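Local coordinates for protein 2-aminomuconate 6-semialdehyde dehydrogenase (Burkholderia cenocepacia, PDB 4U3W) that probably oxidises 2-aminomuconate 6-semialdehyde to 2-aminomuconate with NAD+ as hydride acceptor, as a member of the aldehyde dehydrogenase family, at residues Ser204-Ala209 with Phe222-Gly227. Sequence-based numbering, arbitrary orientation.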
loop_
_atom_site.group_PDB
_atom_site.type_symbol
_atom_site.label_atom_id
_atom_site.label_comp_id
_atom_site.label_asym_id
_atom_site.label_seq_id
_atom_site.Cartn_x
_atom_site.Cartn_y
_atom_site.Cartn_z
ATOM N N SER A 204 -20.407 -32.284 3.078
ATOM C CA SER A 204 -20.066 -31.113 3.890
ATOM C C SER A 204 -20.574 -29.804 3.266
ATOM O O SER A 204 -20.967 -28.870 3.998
ATOM C CB SER A 204 -18.546 -31.046 4.172
ATOM O OG SER A 204 -17.760 -30.734 3.024
ATOM N N ALA A 205 -20.607 -29.716 1.941
ATOM C CA ALA A 205 -21.232 -28.524 1.320
ATOM C C ALA A 205 -22.746 -28.431 1.631
ATOM O O ALA A 205 -23.290 -27.340 1.824
ATOM C CB ALA A 205 -20.994 -28.543 -0.216
ATOM N N THR A 206 -23.425 -29.578 1.703
ATOM C CA THR A 206 -24.834 -29.568 2.051
ATOM C C THR A 206 -25.019 -29.100 3.514
ATOM O O THR A 206 -25.945 -28.318 3.803
ATOM C CB THR A 206 -25.508 -30.960 1.843
ATOM O OG1 THR A 206 -25.245 -31.425 0.503
ATOM C CG2 THR A 206 -27.076 -30.842 2.010
ATOM N N LEU A 207 -24.132 -29.535 4.420
ATOM C CA LEU A 207 -24.205 -29.059 5.807
ATOM C C LEU A 207 -23.959 -27.583 5.845
ATOM O O LEU A 207 -24.576 -26.832 6.654
ATOM C CB LEU A 207 -23.160 -29.803 6.686
ATOM C CG LEU A 207 -23.489 -31.276 6.935
ATOM C CD1 LEU A 207 -22.452 -31.877 7.879
ATOM C CD2 LEU A 207 -24.862 -31.340 7.559
ATOM N N LEU A 208 -23.053 -27.122 4.978
ATOM C CA LEU A 208 -22.803 -25.655 4.927
ATOM C C LEU A 208 -24.098 -24.887 4.518
ATOM O O LEU A 208 -24.445 -23.828 5.095
ATOM C CB LEU A 208 -21.645 -25.321 3.984
ATOM C CG LEU A 208 -21.278 -23.819 3.881
ATOM C CD1 LEU A 208 -20.831 -23.303 5.261
ATOM C CD2 LEU A 208 -20.137 -23.553 2.872
ATOM N N ALA A 209 -24.821 -25.420 3.539
ATOM C CA ALA A 209 -26.116 -24.837 3.190
ATOM C C ALA A 209 -27.072 -24.791 4.392
ATOM O O ALA A 209 -27.766 -23.806 4.553
ATOM C CB ALA A 209 -26.790 -25.665 1.999
ATOM N N PHE A 222 -26.807 -17.306 -1.146
ATOM C CA PHE A 222 -26.031 -18.511 -1.284
ATOM C C PHE A 222 -26.919 -19.660 -1.862
ATOM O O PHE A 222 -27.921 -20.026 -1.257
ATOM C CB PHE A 222 -25.451 -18.957 0.060
ATOM C CG PHE A 222 -24.743 -20.282 -0.021
ATOM C CD1 PHE A 222 -23.384 -20.335 -0.363
ATOM C CD2 PHE A 222 -25.418 -21.467 0.265
ATOM C CE1 PHE A 222 -22.701 -21.549 -0.434
ATOM C CE2 PHE A 222 -24.746 -22.682 0.188
ATOM C CZ PHE A 222 -23.399 -22.727 -0.163
ATOM N N ASN A 223 -26.515 -20.220 -2.996
ATOM C CA ASN A 223 -27.280 -21.307 -3.653
ATOM C C ASN A 223 -26.342 -22.487 -3.903
ATOM O O ASN A 223 -25.223 -22.297 -4.362
ATOM C CB ASN A 223 -27.910 -20.842 -4.960
ATOM C CG ASN A 223 -28.679 -19.581 -4.787
ATOM O OD1 ASN A 223 -29.851 -19.594 -4.425
ATOM N ND2 ASN A 223 -28.019 -18.474 -5.015
ATOM N N LEU A 224 -26.803 -23.687 -3.542
ATOM C CA LEU A 224 -26.057 -24.932 -3.732
ATOM C C LEU A 224 -26.748 -25.801 -4.767
ATOM O O LEU A 224 -27.951 -26.060 -4.660
ATOM C CB LEU A 224 -25.974 -25.711 -2.416
ATOM C CG LEU A 224 -25.222 -27.047 -2.539
ATOM C CD1 LEU A 224 -23.747 -26.769 -2.620
ATOM C CD2 LEU A 224 -25.493 -27.812 -1.260
ATOM N N ILE A 225 -26.034 -26.193 -5.803
ATOM C CA ILE A 225 -26.592 -27.122 -6.795
ATOM C C ILE A 225 -25.709 -28.352 -6.879
ATOM O O ILE A 225 -24.477 -28.219 -7.009
ATOM C CB ILE A 225 -26.691 -26.508 -8.205
ATOM C CG1 ILE A 225 -25.423 -25.689 -8.495
ATOM C CG2 ILE A 225 -27.922 -25.591 -8.317
ATOM C CD1 ILE A 225 -25.288 -25.291 -9.981
ATOM N N HIS A 226 -26.315 -29.522 -6.805
ATOM C CA HIS A 226 -25.552 -30.745 -6.925
ATOM C C HIS A 226 -25.584 -31.294 -8.327
ATOM O O HIS A 226 -26.558 -31.058 -9.112
ATOM C CB HIS A 226 -26.066 -31.830 -5.992
ATOM C CG HIS A 226 -25.766 -31.572 -4.542
ATOM N ND1 HIS A 226 -24.470 -31.542 -4.022
ATOM C CD2 HIS A 226 -26.589 -31.311 -3.494
ATOM C CE1 HIS A 226 -24.527 -31.345 -2.725
ATOM N NE2 HIS A 226 -25.799 -31.193 -2.371
ATOM N N GLY A 227 -24.535 -32.043 -8.644
ATOM C CA GLY A 227 -24.528 -32.735 -9.918
ATOM C C GLY A 227 -23.161 -32.995 -10.458
ATOM O O GLY A 227 -22.166 -32.728 -9.785
#
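The hydroxyl oxygen of Thr206 is gripped twice: it accepts from His226 NE2 across the contact and donates to the carbonyl O of Pro202, four residues back and just ahead of the helix. A first torsion of -53° sets OG1 beside the threonine's own backbone N and anti to its carbonyl carbon, and so within reach of both. His226 NE2 donates to Thr206 OG1 over 2.9 Å; the oxygen lies close to the ring plane, at the ring edge, but the bond is bent, with an N-H...O angle of 131°. The two side chains cross at about a right angle, and CG of Leu224 lies over one face of the imidazole, offset toward its rim. With both residues buried, this bond ties the first turn of helix 203-214 to the loop leaving strand 222-224.

Next to the polar pair, along the strand toward Phe222, the interface is apolar. Leu224, its CG anti to the backbone N, splays its two methyls against the helix: CD1 meets Ala205 CB at 4.1 Å, while CD2 sits 3.8 Å from Thr206 CA and also touches Ala209 CB. Phe222, its CG likewise anti to the backbone N, brings CE2 to 3.9 Å from Ala209 CA. Leu224 and Phe222 thus come against the helix backbone itself, and Phe179 of helix 175-188 packs on Ala205, Leu208 and Leu224.

The axes of segments 204-209 and 222-224 run roughly antiparallel (145°), 9.2 Å apart at their closest. Strand 222-224 pairs in parallel with strand 192-196, completing a beta-alpha-beta crossover of the Rossmann-like coenzyme-binding domain of aldehyde dehydrogenases.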